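Local structure of ArCE4A (Arthrobacter sp. AW19M34-1, 5LFZ) at residues H77-H82 with Q110-K115; P116-P121 with V198-L203; E37-L42 with K70-E75. The protein is a family CE4 polysaccharide deacetylase that probably uses a bound metal ion to hydrolyse N-acetyl groups from amino-sugar polymers. All blocks are in the same frame, centred on the assembly; numbering follows the deposited sequence.

Contact 1: residues H77-H82 with Q110-K115; sequences HQIGSH and QAAGVK. With NI (nickel (II) ion), chain B.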
ATOM      1  N   HIS A  77      -2.631   4.009 -10.152  1.00 22.71           N
ATOM      2  CA  HIS A  77      -2.215   3.509  -8.848  1.00 22.34           C
ATOM      3  C   HIS A  77      -1.430   2.212  -8.986  1.00 24.73           C
ATOM      4  O   HIS A  77      -1.318   1.647 -10.082  1.00 26.75           O
ATOM      5  CB  HIS A  77      -3.441   3.316  -7.955  1.00 21.77           C
ATOM      6  CG  HIS A  77      -4.304   4.534  -7.872  1.00 22.32           C
ATOM      7  ND1 HIS A  77      -3.945   5.653  -7.150  1.00 26.69           N
ATOM      8  CD2 HIS A  77      -5.484   4.835  -8.467  1.00 25.43           C
ATOM      9  CE1 HIS A  77      -4.878   6.579  -7.280  1.00 25.74           C
ATOM     10  NE2 HIS A  77      -5.824   6.108  -8.074  1.00 25.54           N
ATOM     11  N   GLN A  78      -0.875   1.754  -7.872  1.00 21.46           N
ATOM     12  CA  GLN A  78      -0.160   0.488  -7.834  1.00 20.64           C
ATOM     13  C   GLN A  78      -0.854  -0.505  -6.918  1.00 19.95           C
ATOM     14  O   GLN A  78      -1.277  -0.160  -5.820  1.00 22.29           O
ATOM     15  CB  GLN A  78       1.284   0.698  -7.380  1.00 20.92           C
ATOM     16  CG  GLN A  78       2.084  -0.590  -7.370  1.00 27.97           C
ATOM     17  CD  GLN A  78       3.552  -0.370  -7.103  1.00 29.62           C
ATOM     18  OE1 GLN A  78       3.974   0.725  -6.737  1.00 26.99           O
ATOM     19  NE2 GLN A  78       4.344  -1.419  -7.283  1.00 28.32           N
ATOM     20  N   ILE A  79      -0.975  -1.746  -7.376  1.00 21.09           N
ATOM     21  CA  ILE A  79      -1.537  -2.803  -6.552  1.00 19.64           C
ATOM     22  C   ILE A  79      -0.427  -3.675  -5.976  1.00 19.72           C
ATOM     23  O   ILE A  79       0.413  -4.203  -6.720  1.00 23.30           O
ATOM     24  CB  ILE A  79      -2.515  -3.675  -7.357  1.00 23.95           C
ATOM     25  CG1 ILE A  79      -3.617  -2.796  -7.966  1.00 27.58           C
ATOM     26  CG2 ILE A  79      -3.073  -4.799  -6.487  1.00 21.47           C
ATOM     27  CD1 ILE A  79      -4.492  -3.500  -8.974  1.00 26.96           C
ATOM     28  N   GLY A  80      -0.419  -3.815  -4.654  1.00 20.27           N
ATOM     29  CA  GLY A  80       0.491  -4.723  -3.979  1.00 22.68           C
ATOM     30  C   GLY A  80      -0.287  -5.832  -3.290  1.00 22.40           C
ATOM     31  O   GLY A  80      -1.502  -5.731  -3.115  1.00 19.59           O
ATOM     32  N   SER A  81       0.405  -6.901  -2.904  1.00 22.96           N
ATOM     33  CA  SER A  81      -0.228  -7.990  -2.170  1.00 22.76           C
ATOM     34  C   SER A  81      -0.140  -7.780  -0.663  1.00 23.58           C
ATOM     35  O   SER A  81       0.901  -7.369  -0.152  1.00 24.10           O
ATOM     36  CB  SER A  81       0.421  -9.327  -2.539  1.00 23.45           C
ATOM     37  OG  SER A  81      -0.032 -10.361  -1.680  1.00 24.85           O
ATOM     38  N   HIS A  82      -1.239  -8.051   0.043  1.00 22.96           N
ATOM     39  CA  HIS A  82      -1.243  -8.044   1.503  1.00 21.48           C
ATOM     40  C   HIS A  82      -1.563  -9.443   2.041  1.00 24.56           C
ATOM     41  O   HIS A  82      -2.031  -9.580   3.171  1.00 24.81           O
ATOM     42  CB  HIS A  82      -2.266  -7.018   2.021  1.00 19.33           C
ATOM     43  CG  HIS A  82      -2.026  -6.547   3.426  1.00 23.89           C
ATOM     44  ND1 HIS A  82      -0.770  -6.441   3.988  1.00 27.07           N
ATOM     45  CD2 HIS A  82      -2.894  -6.113   4.370  1.00 24.99           C
ATOM     46  CE1 HIS A  82      -0.877  -5.976   5.220  1.00 23.38           C
ATOM     47  NE2 HIS A  82      -2.158  -5.769   5.479  1.00 22.21           N
ATOM     48  N   GLN A 110      -7.088 -12.218 -11.917  1.00 27.51           N
ATOM     49  CA  GLN A 110      -8.448 -12.398 -12.420  1.00 32.79           C
ATOM     50  C   GLN A 110      -9.209 -11.072 -12.428  1.00 32.49           C
ATOM     51  O   GLN A 110      -9.989 -10.795 -13.344  1.00 34.12           O
ATOM     52  CB  GLN A 110      -9.205 -13.436 -11.588  1.00 33.23           C
ATOM     53  CG  GLN A 110     -10.593 -13.768 -12.122  1.00 42.53           C
ATOM     54  CD  GLN A 110     -10.561 -14.393 -13.507  1.00 53.66           C
ATOM     55  OE1 GLN A 110      -9.630 -15.123 -13.855  1.00 53.04           O
ATOM     56  NE2 GLN A 110     -11.582 -14.107 -14.308  1.00 59.92           N
ATOM     57  N   ALA A 111      -8.958 -10.249 -11.416  1.00 32.34           N
ATOM     58  CA  ALA A 111      -9.667  -8.986 -11.262  1.00 26.21           C
ATOM     59  C   ALA A 111      -9.175  -7.904 -12.221  1.00 32.38           C
ATOM     60  O   ALA A 111      -9.981  -7.217 -12.846  1.00 33.20           O
ATOM     61  CB  ALA A 111      -9.555  -8.490  -9.817  1.00 26.31           C
ATOM     62  N   ALA A 112      -7.858  -7.753 -12.346  1.00 31.80           N
ATOM     63  CA  ALA A 112      -7.305  -6.585 -13.037  1.00 34.37           C
ATOM     64  C   ALA A 112      -6.315  -6.920 -14.148  1.00 32.40           C
ATOM     65  O   ALA A 112      -5.831  -6.024 -14.841  1.00 36.57           O
ATOM     66  CB  ALA A 112      -6.646  -5.664 -12.030  1.00 37.23           C
ATOM     67  N   GLY A 113      -6.003  -8.201 -14.309  1.00 26.92           N
ATOM     68  CA  GLY A 113      -5.130  -8.637 -15.387  1.00 30.52           C
ATOM     69  C   GLY A 113      -3.667  -8.298 -15.172  1.00 36.27           C
ATOM     70  O   GLY A 113      -2.865  -8.360 -16.110  1.00 36.68           O
ATOM     71  N   VAL A 114      -3.317  -7.939 -13.940  1.00 32.18           N
ATOM     72  CA  VAL A 114      -1.931  -7.642 -13.604  1.00 27.69           C
ATOM     73  C   VAL A 114      -1.445  -8.529 -12.473  1.00 28.59           C
ATOM     74  O   VAL A 114      -2.241  -9.137 -11.761  1.00 31.90           O
ATOM     75  CB  VAL A 114      -1.741  -6.158 -13.191  1.00 31.53           C
ATOM     76  CG1 VAL A 114      -2.260  -5.229 -14.279  1.00 34.95           C
ATOM     77  CG2 VAL A 114      -2.428  -5.873 -11.865  1.00 35.28           C
ATOM     78  N   LYS A 115      -0.131  -8.590 -12.315  1.00 25.15           N
ATOM     79  CA  LYS A 115       0.490  -9.269 -11.194  1.00 24.82           C
ATOM     80  C   LYS A 115       1.109  -8.211 -10.288  1.00 25.48           C
ATOM     81  O   LYS A 115       1.744  -7.280 -10.782  1.00 28.54           O
ATOM     82  CB  LYS A 115       1.549 -10.262 -11.690  1.00 33.63           C
ATOM     83  CG  LYS A 115       2.082 -11.213 -10.635  1.00 39.37           C
ATOM     84  CD  LYS A 115       3.207 -12.075 -11.197  1.00 48.51           C
ATOM     85  CE  LYS A 115       2.737 -12.908 -12.386  1.00 52.38           C
ATOM     86  NZ  LYS A 115       2.240 -14.251 -11.974  1.00 53.33           N
TER
HETATM   87 NI    NI B 301      -3.153  -5.221   7.226  0.54 22.68          NI
HETATM   88  O   HOH W   1      -2.133  -3.607   7.573  1.00 36.74           O
HETATM   89  O   HOH W   2      -1.413  -5.517   8.447  1.00 36.63           O
HETATM   90  O   HOH W   3      -4.102  -4.485   8.940  1.00 31.16           O

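Contact 2: residues P116-P121 with V198-L203; sequences PQILRP and VTVDQL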
ATOM      1  N   PRO A 116       0.913  -8.328  -8.963  1.00 28.04           N
ATOM      2  CA  PRO A 116       1.583  -7.370  -8.079  1.00 27.11           C
ATOM      3  C   PRO A 116       3.090  -7.547  -8.163  1.00 25.20           C
ATOM      4  O   PRO A 116       3.563  -8.621  -8.544  1.00 29.76           O
ATOM      5  CB  PRO A 116       1.057  -7.739  -6.690  1.00 27.24           C
ATOM      6  CG  PRO A 116       0.753  -9.200  -6.809  1.00 30.71           C
ATOM      7  CD  PRO A 116       0.206  -9.372  -8.199  1.00 25.97           C
ATOM      8  N   GLN A 117       3.840  -6.506  -7.833  1.00 27.11           N
ATOM      9  CA  GLN A 117       5.289  -6.583  -7.906  1.00 29.55           C
ATOM     10  C   GLN A 117       5.904  -6.364  -6.537  1.00 25.91           C
ATOM     11  O   GLN A 117       7.123  -6.356  -6.389  1.00 26.06           O
ATOM     12  CB  GLN A 117       5.828  -5.562  -8.910  1.00 38.09           C
ATOM     13  CG  GLN A 117       5.243  -5.715 -10.301  1.00 41.84           C
ATOM     14  CD  GLN A 117       5.551  -4.533 -11.195  1.00 54.99           C
ATOM     15  OE1 GLN A 117       5.915  -3.457 -10.717  1.00 58.82           O
ATOM     16  NE2 GLN A 117       5.407  -4.725 -12.502  1.00 57.73           N
ATOM     17  N   ILE A 118       5.042  -6.180  -5.540  1.00 23.32           N
ATOM     18  CA  ILE A 118       5.453  -5.926  -4.166  1.00 23.03           C
ATOM     19  C   ILE A 118       4.472  -6.593  -3.206  1.00 21.65           C
ATOM     20  O   ILE A 118       3.312  -6.819  -3.557  1.00 23.15           O
ATOM     21  CB  ILE A 118       5.509  -4.409  -3.858  1.00 22.37           C
ATOM     22  CG1 ILE A 118       4.162  -3.757  -4.189  1.00 24.78           C
ATOM     23  CG2 ILE A 118       6.618  -3.739  -4.656  1.00 25.35           C
ATOM     24  CD1 ILE A 118       4.142  -2.242  -3.993  1.00 24.26           C
ATOM     25  N   LEU A 119       4.933  -6.903  -1.998  1.00 21.18           N
ATOM     26  CA  LEU A 119       4.075  -7.502  -0.979  1.00 21.00           C
ATOM     27  C   LEU A 119       4.362  -6.842   0.360  1.00 21.53           C
ATOM     28  O   LEU A 119       5.513  -6.562   0.684  1.00 23.32           O
ATOM     29  CB  LEU A 119       4.298  -9.021  -0.890  1.00 23.09           C
ATOM     30  CG  LEU A 119       3.460  -9.831   0.116  1.00 22.86           C
ATOM     31  CD1 LEU A 119       3.183 -11.234  -0.424  1.00 24.44           C
ATOM     32  CD2 LEU A 119       4.118  -9.915   1.493  1.00 26.99           C
ATOM     33  N   ARG A 120       3.311  -6.591   1.132  1.00 23.78           N
ATOM     34  CA  ARG A 120       3.455  -6.080   2.492  1.00 23.48           C
ATOM     35  C   ARG A 120       2.954  -7.149   3.451  1.00 20.44           C
ATOM     36  O   ARG A 120       1.821  -7.608   3.329  1.00 25.26           O
ATOM     37  CB  ARG A 120       2.683  -4.779   2.677  1.00 24.40           C
ATOM     38  CG  ARG A 120       2.669  -4.289   4.107  1.00 19.80           C
ATOM     39  CD  ARG A 120       2.063  -2.907   4.201  1.00 23.57           C
ATOM     40  NE  ARG A 120       2.984  -1.852   3.784  1.00 22.79           N
ATOM     41  CZ  ARG A 120       2.588  -0.619   3.480  1.00 21.87           C
ATOM     42  NH1 ARG A 120       1.296  -0.322   3.534  1.00 21.26           N
ATOM     43  NH2 ARG A 120       3.469   0.311   3.118  1.00 23.86           N
ATOM     44  N   PRO A 121       3.808  -7.586   4.378  1.00 23.32           N
ATOM     45  CA  PRO A 121       3.378  -8.655   5.282  1.00 25.25           C
ATOM     46  C   PRO A 121       2.433  -8.115   6.347  1.00 23.64           C
ATOM     47  O   PRO A 121       2.704  -7.056   6.908  1.00 30.30           O
ATOM     48  CB  PRO A 121       4.690  -9.140   5.900  1.00 30.44           C
ATOM     49  CG  PRO A 121       5.574  -7.935   5.880  1.00 29.33           C
ATOM     50  CD  PRO A 121       5.201  -7.171   4.622  1.00 26.62           C
ATOM     51  N   VAL A 198       3.923   9.681  -4.920  1.00 21.54           N
ATOM     52  CA  VAL A 198       4.279   8.691  -5.937  1.00 21.78           C
ATOM     53  C   VAL A 198       3.847   7.287  -5.534  1.00 22.84           C
ATOM     54  O   VAL A 198       3.521   7.042  -4.380  1.00 24.35           O
ATOM     55  CB  VAL A 198       5.805   8.663  -6.203  1.00 23.59           C
ATOM     56  CG1 VAL A 198       6.304  10.010  -6.712  1.00 26.75           C
ATOM     57  CG2 VAL A 198       6.565   8.231  -4.947  1.00 28.67           C
ATOM     58  N   THR A 199       3.858   6.360  -6.490  1.00 22.70           N
ATOM     59  CA  THR A 199       3.629   4.957  -6.163  1.00 23.32           C
ATOM     60  C   THR A 199       4.904   4.379  -5.564  1.00 21.87           C
ATOM     61  O   THR A 199       5.966   4.986  -5.666  1.00 25.16           O
ATOM     62  CB  THR A 199       3.231   4.130  -7.393  1.00 24.60           C
ATOM     63  OG1 THR A 199       4.294   4.168  -8.352  1.00 26.61           O
ATOM     64  CG2 THR A 199       1.953   4.678  -8.019  1.00 24.09           C
ATOM     65  N   VAL A 200       4.798   3.214  -4.937  1.00 23.09           N
ATOM     66  CA  VAL A 200       5.957   2.564  -4.344  1.00 24.63           C
ATOM     67  C   VAL A 200       7.004   2.260  -5.415  1.00 26.64           C
ATOM     68  O   VAL A 200       8.209   2.426  -5.193  1.00 27.62           O
ATOM     69  CB  VAL A 200       5.539   1.273  -3.597  1.00 23.01           C
ATOM     70  CG1 VAL A 200       6.742   0.421  -3.263  1.00 25.11           C
ATOM     71  CG2 VAL A 200       4.762   1.629  -2.330  1.00 24.05           C
ATOM     72  N   ASP A 201       6.533   1.860  -6.591  1.00 26.13           N
ATOM     73  CA  ASP A 201       7.411   1.576  -7.718  1.00 29.02           C
ATOM     74  C   ASP A 201       8.272   2.792  -8.054  1.00 28.33           C
ATOM     75  O   ASP A 201       9.494   2.689  -8.153  1.00 32.85           O
ATOM     76  CB  ASP A 201       6.589   1.158  -8.933  1.00 33.49           C
ATOM     77  CG  ASP A 201       7.434   0.533 -10.009  1.00 46.36           C
ATOM     78  OD1 ASP A 201       7.617  -0.702  -9.979  1.00 57.58           O
ATOM     79  OD2 ASP A 201       7.923   1.281 -10.878  1.00 52.04           O
ATOM     80  N   GLN A 202       7.626   3.943  -8.211  1.00 25.83           N
ATOM     81  CA  GLN A 202       8.337   5.187  -8.503  1.00 29.64           C
ATOM     82  C   GLN A 202       9.300   5.564  -7.387  1.00 28.81           C
ATOM     83  O   GLN A 202      10.408   6.038  -7.647  1.00 32.00           O
ATOM     84  CB  GLN A 202       7.352   6.332  -8.723  1.00 35.48           C
ATOM     85  CG  GLN A 202       6.365   6.132  -9.858  1.00 37.39           C
ATOM     86  CD  GLN A 202       5.358   7.269  -9.933  1.00 46.06           C
ATOM     87  OE1 GLN A 202       4.406   7.326  -9.151  1.00 38.38           O
ATOM     88  NE2 GLN A 202       5.574   8.191 -10.867  1.00 52.20           N
ATOM     89  N   LEU A 203       8.866   5.354  -6.147  1.00 26.33           N
ATOM     90  CA  LEU A 203       9.658   5.717  -4.980  1.00 30.19           C
ATOM     91  C   LEU A 203      10.993   4.984  -4.971  1.00 31.50           C
ATOM     92  O   LEU A 203      12.029   5.566  -4.640  1.00 36.49           O
ATOM     93  CB  LEU A 203       8.885   5.418  -3.693  1.00 27.70           C
ATOM     94  CG  LEU A 203       9.604   5.822  -2.404  1.00 30.47           C
ATOM     95  CD1 LEU A 203       9.723   7.331  -2.313  1.00 37.25           C
ATOM     96  CD2 LEU A 203       8.870   5.273  -1.205  1.00 30.44           C
TER

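Contact 3: residues E37-L42 with K70-E75; sequences EYTNRL and KRMVDE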
ATOM      1  N   GLU A  37     -15.829  -1.060   1.070  1.00 27.21           N
ATOM      2  CA  GLU A  37     -16.918  -0.157   0.720  1.00 27.88           C
ATOM      3  C   GLU A  37     -16.478   1.300   0.594  1.00 26.29           C
ATOM      4  O   GLU A  37     -17.214   2.126   0.048  1.00 26.78           O
ATOM      5  CB  GLU A  37     -18.031  -0.267   1.756  1.00 29.44           C
ATOM      6  CG  GLU A  37     -17.600   0.195   3.137  1.00 29.58           C
ATOM      7  CD  GLU A  37     -18.562  -0.226   4.225  1.00 43.74           C
ATOM      8  OE1 GLU A  37     -19.591   0.455   4.406  1.00 39.39           O
ATOM      9  OE2 GLU A  37     -18.285  -1.245   4.895  1.00 50.02           O
ATOM     10  N   TYR A  38     -15.281   1.616   1.081  1.00 24.97           N
ATOM     11  CA  TYR A  38     -14.800   2.992   1.027  1.00 26.32           C
ATOM     12  C   TYR A  38     -13.775   3.228  -0.075  1.00 21.19           C
ATOM     13  O   TYR A  38     -13.403   4.373  -0.339  1.00 23.90           O
ATOM     14  CB  TYR A  38     -14.194   3.407   2.374  1.00 24.83           C
ATOM     15  CG  TYR A  38     -15.098   3.157   3.556  1.00 28.00           C
ATOM     16  CD1 TYR A  38     -16.168   3.997   3.825  1.00 26.64           C
ATOM     17  CD2 TYR A  38     -14.876   2.083   4.407  1.00 29.85           C
ATOM     18  CE1 TYR A  38     -17.001   3.772   4.915  1.00 32.78           C
ATOM     19  CE2 TYR A  38     -15.698   1.850   5.499  1.00 29.81           C
ATOM     20  CZ  TYR A  38     -16.761   2.694   5.743  1.00 34.83           C
ATOM     21  OH  TYR A  38     -17.583   2.462   6.826  1.00 39.78           O
ATOM     22  N   THR A  39     -13.331   2.159  -0.727  1.00 22.94           N
ATOM     23  CA  THR A  39     -12.234   2.256  -1.684  1.00 21.50           C
ATOM     24  C   THR A  39     -12.552   3.169  -2.869  1.00 21.57           C
ATOM     25  O   THR A  39     -11.707   3.951  -3.302  1.00 22.98           O
ATOM     26  CB  THR A  39     -11.841   0.868  -2.201  1.00 23.83           C
ATOM     27  OG1 THR A  39     -11.582   0.006  -1.084  1.00 26.42           O
ATOM     28  CG2 THR A  39     -10.585   0.963  -3.068  1.00 21.70           C
ATOM     29  N   ASN A  40     -13.767   3.087  -3.392  1.00 21.19           N
ATOM     30  CA  ASN A  40     -14.103   3.930  -4.532  1.00 23.24           C
ATOM     31  C   ASN A  40     -14.180   5.416  -4.181  1.00 25.65           C
ATOM     32  O   ASN A  40     -13.776   6.264  -4.981  1.00 25.75           O
ATOM     33  CB  ASN A  40     -15.398   3.461  -5.163  1.00 22.44           C
ATOM     34  CG  ASN A  40     -15.177   2.276  -6.067  1.00 23.68           C
ATOM     35  OD1 ASN A  40     -14.755   2.432  -7.212  1.00 29.11           O
ATOM     36  ND2 ASN A  40     -15.414   1.079  -5.550  1.00 24.45           N
ATOM     37  N   ARG A  41     -14.680   5.740  -2.990  1.00 25.04           N
ATOM     38  CA  ARG A  41     -14.673   7.126  -2.536  1.00 25.46           C
ATOM     39  C   ARG A  41     -13.240   7.601  -2.374  1.00 25.36           C
ATOM     40  O   ARG A  41     -12.907   8.737  -2.702  1.00 29.98           O
ATOM     41  CB  ARG A  41     -15.442   7.280  -1.221  1.00 28.33           C
ATOM     42  CG  ARG A  41     -16.949   7.183  -1.393  1.00 34.65           C
ATOM     43  CD  ARG A  41     -17.650   6.903  -0.079  1.00 35.49           C
ATOM     44  NE  ARG A  41     -17.527   8.022   0.850  1.00 35.18           N
ATOM     45  CZ  ARG A  41     -17.839   7.949   2.136  1.00 37.89           C
ATOM     46  NH1 ARG A  41     -18.298   6.811   2.641  1.00 34.83           N
ATOM     47  NH2 ARG A  41     -17.700   9.011   2.915  1.00 38.27           N
ATOM     48  N   LEU A  42     -12.392   6.707  -1.882  1.00 25.86           N
ATOM     49  CA  LEU A  42     -10.974   6.986  -1.724  1.00 25.50           C
ATOM     50  C   LEU A  42     -10.336   7.279  -3.085  1.00 22.53           C
ATOM     51  O   LEU A  42      -9.582   8.240  -3.244  1.00 25.98           O
ATOM     52  CB  LEU A  42     -10.302   5.802  -1.029  1.00 28.15           C
ATOM     53  CG  LEU A  42      -8.828   5.841  -0.667  1.00 36.01           C
ATOM     54  CD1 LEU A  42      -8.515   7.178  -0.090  1.00 42.06           C
ATOM     55  CD2 LEU A  42      -8.530   4.739   0.344  1.00 36.57           C
ATOM     56  N   LYS A  70      -9.569  -2.791 -11.273  1.00 25.55           N
ATOM     57  CA  LYS A  70      -9.344  -2.260 -12.609  1.00 23.46           C
ATOM     58  C   LYS A  70      -9.213  -0.739 -12.548  1.00 24.07           C
ATOM     59  O   LYS A  70      -8.431  -0.160 -13.298  1.00 27.04           O
ATOM     60  CB  LYS A  70     -10.461  -2.669 -13.568  1.00 26.37           C
ATOM     61  CG  LYS A  70     -10.425  -4.136 -13.966  1.00 35.19           C
ATOM     62  CD  LYS A  70     -11.433  -4.419 -15.069  1.00 44.63           C
ATOM     63  CE  LYS A  70     -11.622  -5.910 -15.281  1.00 48.92           C
ATOM     64  NZ  LYS A  70     -12.239  -6.550 -14.084  1.00 47.38           N
ATOM     65  N   ARG A  71      -9.960  -0.094 -11.649  1.00 23.98           N
ATOM     66  CA  ARG A  71      -9.821   1.349 -11.455  1.00 24.92           C
ATOM     67  C   ARG A  71      -8.410   1.711 -11.021  1.00 23.28           C
ATOM     68  O   ARG A  71      -7.843   2.695 -11.486  1.00 25.84           O
ATOM     69  CB  ARG A  71     -10.804   1.881 -10.406  1.00 27.32           C
ATOM     70  CG  ARG A  71     -12.209   2.154 -10.879  1.00 30.30           C
ATOM     71  CD  ARG A  71     -12.932   3.037  -9.864  1.00 26.50           C
ATOM     72  NE  ARG A  71     -12.413   4.402  -9.852  1.00 25.15           N
ATOM     73  CZ  ARG A  71     -12.832   5.356  -9.021  1.00 25.93           C
ATOM     74  NH1 ARG A  71     -13.779   5.094  -8.131  1.00 24.16           N
ATOM     75  NH2 ARG A  71     -12.308   6.576  -9.084  1.00 29.75           N
ATOM     76  N   MET A  72      -7.850   0.918 -10.117  1.00 23.28           N
ATOM     77  CA  MET A  72      -6.512   1.194  -9.607  1.00 24.46           C
ATOM     78  C   MET A  72      -5.481   1.201 -10.727  1.00 27.84           C
ATOM     79  O   MET A  72      -4.631   2.092 -10.796  1.00 28.09           O
ATOM     80  CB  MET A  72      -6.129   0.168  -8.543  1.00 22.21           C
ATOM     81  CG  MET A  72      -6.997   0.241  -7.299  1.00 20.26           C
ATOM     82  SD  MET A  72      -6.630  -1.065  -6.122  1.00 22.88           S
ATOM     83  CE  MET A  72      -7.706  -0.581  -4.771  1.00 20.97           C
ATOM     84  N   VAL A  73      -5.563   0.210 -11.608  1.00 24.42           N
ATOM     85  CA  VAL A  73      -4.664   0.135 -12.751  1.00 27.05           C
ATOM     86  C   VAL A  73      -4.939   1.280 -13.720  1.00 29.04           C
ATOM     87  O   VAL A  73      -4.017   1.983 -14.131  1.00 28.25           O
ATOM     88  CB  VAL A  73      -4.797  -1.212 -13.483  1.00 28.22           C
ATOM     89  CG1 VAL A  73      -3.956  -1.214 -14.765  1.00 30.92           C
ATOM     90  CG2 VAL A  73      -4.398  -2.354 -12.554  1.00 30.36           C
ATOM     91  N   ASP A  74      -6.210   1.465 -14.068  1.00 25.73           N
ATOM     92  CA  ASP A  74      -6.609   2.471 -15.048  1.00 28.85           C
ATOM     93  C   ASP A  74      -6.261   3.897 -14.623  1.00 27.98           C
ATOM     94  O   ASP A  74      -6.004   4.749 -15.472  1.00 31.12           O
ATOM     95  CB  ASP A  74      -8.115   2.386 -15.334  1.00 34.28           C
ATOM     96  CG  ASP A  74      -8.468   1.290 -16.338  1.00 46.29           C
ATOM     97  OD1 ASP A  74      -7.541   0.705 -16.942  1.00 42.69           O
ATOM     98  OD2 ASP A  74      -9.675   1.017 -16.532  1.00 43.79           O
ATOM     99  N   GLU A  75      -6.252   4.163 -13.320  1.00 29.08           N
ATOM    100  CA  GLU A  75      -6.114   5.541 -12.857  1.00 26.00           C
ATOM    101  C   GLU A  75      -4.750   5.844 -12.232  1.00 27.75           C
ATOM    102  O   GLU A  75      -4.586   6.848 -11.539  1.00 32.57           O
ATOM    103  CB  GLU A  75      -7.248   5.872 -11.878  1.00 27.44           C
ATOM    104  CG  GLU A  75      -8.612   5.877 -12.568  1.00 28.98           C
ATOM    105  CD  GLU A  75      -9.791   5.982 -11.612  1.00 34.65           C
ATOM    106  OE1 GLU A  75      -9.646   6.606 -10.544  1.00 36.64           O
ATOM    107  OE2 GLU A  75     -10.870   5.444 -11.943  1.00 39.30           O
TER

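Contact 1: residues H77-H82 with Q110-K115
Ile79 points its terminal methyl at two methyl groups, those of Ala112 and Val114, and so joins strand 78-81 of the curled parallel sheet to the C-terminal end of helix 94-112, the helix that follows it in the chain. This is a beta-alpha unit of the distorted (beta/alpha) barrel found in NodB-type deacetylases, with Ile79 on the helix-facing side of the strand. CD1 stands anti to CA about the CB-CG1 bond (chi2 170°), which carries it out to the helix end. There Ile79 CD1 lies 4.3 Å from Ala112 CB. It is equally far, 4.3 Å, from Val114 CG2. Since Ala112 CB and Val114 CG2 are themselves 4.2 Å apart, the three methyls form an almost equilateral triangle, with the isoleucine set over the gap between the other two. Val114 presents a single branch: its CG1 is turned off, 6.0 Å from Ile79 CD1. Gly113, with a positive phi of 74°, ends the helix and turns the chain so that Val114 comes beside Ala112. No hydrogen bond crosses here, and the buried surface is small. Leu69 and Met72 of helix 66-74 and Ile108 of helix 94-112 also pack on Ile79.

At the other end of this segment the strand leads into the metal site. His82 directs its imidazole to the nickel ion, which Asp33, His86 and three waters complete to six ligands. The ring is also held on its other nitrogen, ND1 being hydrogen-bonded to Arg120 O. His82 NE2 is 2.1 Å from the nickel, and the metal is nearly symmetric about that nitrogen, 3.0 Å from His82 CD2 and 3.1 Å from His82 CE1.

Contact 2: residues P116-P121 with V198-L203
A capped helix start, residues 200-203, meets the loop 116-121 in the apolar interior of the protein, where Ile118 lies against Val200. Ile118 CD1 is 3.8 Å from Val200 CG1. The same Ile118 CD1 is also 3.8 Å from Val200 CB, so the methyl rests over the CB-CG1 bond and not on one branch alone. Val200 CG1 in turn reaches toward both limbs of the isoleucine, with Ile118 CG2 at 4.4 Å from it. The two side chains cross at a slant. CG1 of Ile118 stands between its backbone N and carbonyl carbon (chi1 55°), which aims CD1 at the helix while CG2 stays alongside.

These residues fill the inside of the barrel formed by the curled parallel sheet: Ile118 also packs on Thr54 and Phe56 of strand 54-57, and Val200 on Thr30 of strand 26-32. Toward the surface, the amide of Gln117 comes up to the carboxylate of Asp201, their planes 45° apart.

The helix start is fixed by a capping box. Thr199 N donates to Gln202 OE1 over 2.9 Å and almost straight, at 173°. The return bond, from Gln202 N to Thr199 OG1, is weak at 3.3 Å. Two further amides of the first turn are taken up by strand side chains, Val200 N by Thr54 OG1 and Asp201 N by Gln78 OE1. Beyond Ile118 the loop sends the buried guanidinium of Arg120 to several partners: NH1 to Asp32 in a salt bridge and to Thr30 OG1, NE to Val139 O and NH2 to Leu140 O. Within the helical turn itself, Leu203 N is hydrogen-bonded to Thr199 O, 3.0 Å away.

Contact 3: residues E37-L42 with K70-E75
Helices 39-48 and 66-74 come together at Asn40 and Arg71, whose CA atoms, 8.5 Å apart, are the nearest pair between the two segments. Arg71 spans the gap. Its NH1 donates to Asn40 OD1 at 3.0 Å, with an N-H...O angle of 157°, and the donor lies in the carbonyl plane on a lone pair. The amide and guanidinium are nearly coplanar, 27° apart, as expected for an edge-on bond. A weak second bond runs from Arg71 NH1 to Asn40 O at 3.4 Å. The bend at chi3 (70°) turns the guanidinium so that its remaining side faces Glu75, one turn on. Arg71 NE meets Glu75 OE2 at 2.8 Å and Arg71 NH2 meets Glu75 OE1 at 3.0 Å, a side-on, two-nitrogen salt bridge. NH2 has a further salt-bridge partner in Asp44, and Asn40 ND2 is hydrogen-bonded to Thr68 OG1, so both flat groups are fixed in rotation. A methionine in place of Arg71 would probably leave Asn40 OD1 without its donor and the carboxylates of Glu75 and Asp44 without their shared positive charge.

Beneath this polar layer, Thr39 CG2 touches Met72 CE at 3.7 Å, the side chains crossing at about a right angle. Thr39 turns its methyl to the methionine while its OG1 is hydrogen-bonded to Asp174. Polar links toward solvent above apolar contacts near the sheet, where Met72 rests on Phe55, are typical of neighbouring outer helices in a (beta/alpha) barrel.

In the fold
From the N terminus, contact 3 comes first, closing the excursion from helix 39-48 through strand 54-57 to helix 66-74. Contact 1 then closes the loop between strand 78-81 and the end of helix 94-112, and contact 2 the longest, from loop 116-121 to the turn 198-203 near the end of the chain. The three loops follow in series; none nests in or crosses another. Contact 1 joins the others: His77 N to Met72 O and Lys70 NZ to Ala111 O lead to contact 3, and Ser81 O to Arg120 N leads to contact 2. Contacts 2 and 3 do not touch, their nearest atoms about 8 Å apart, one inside the barrel and one among its outer helices.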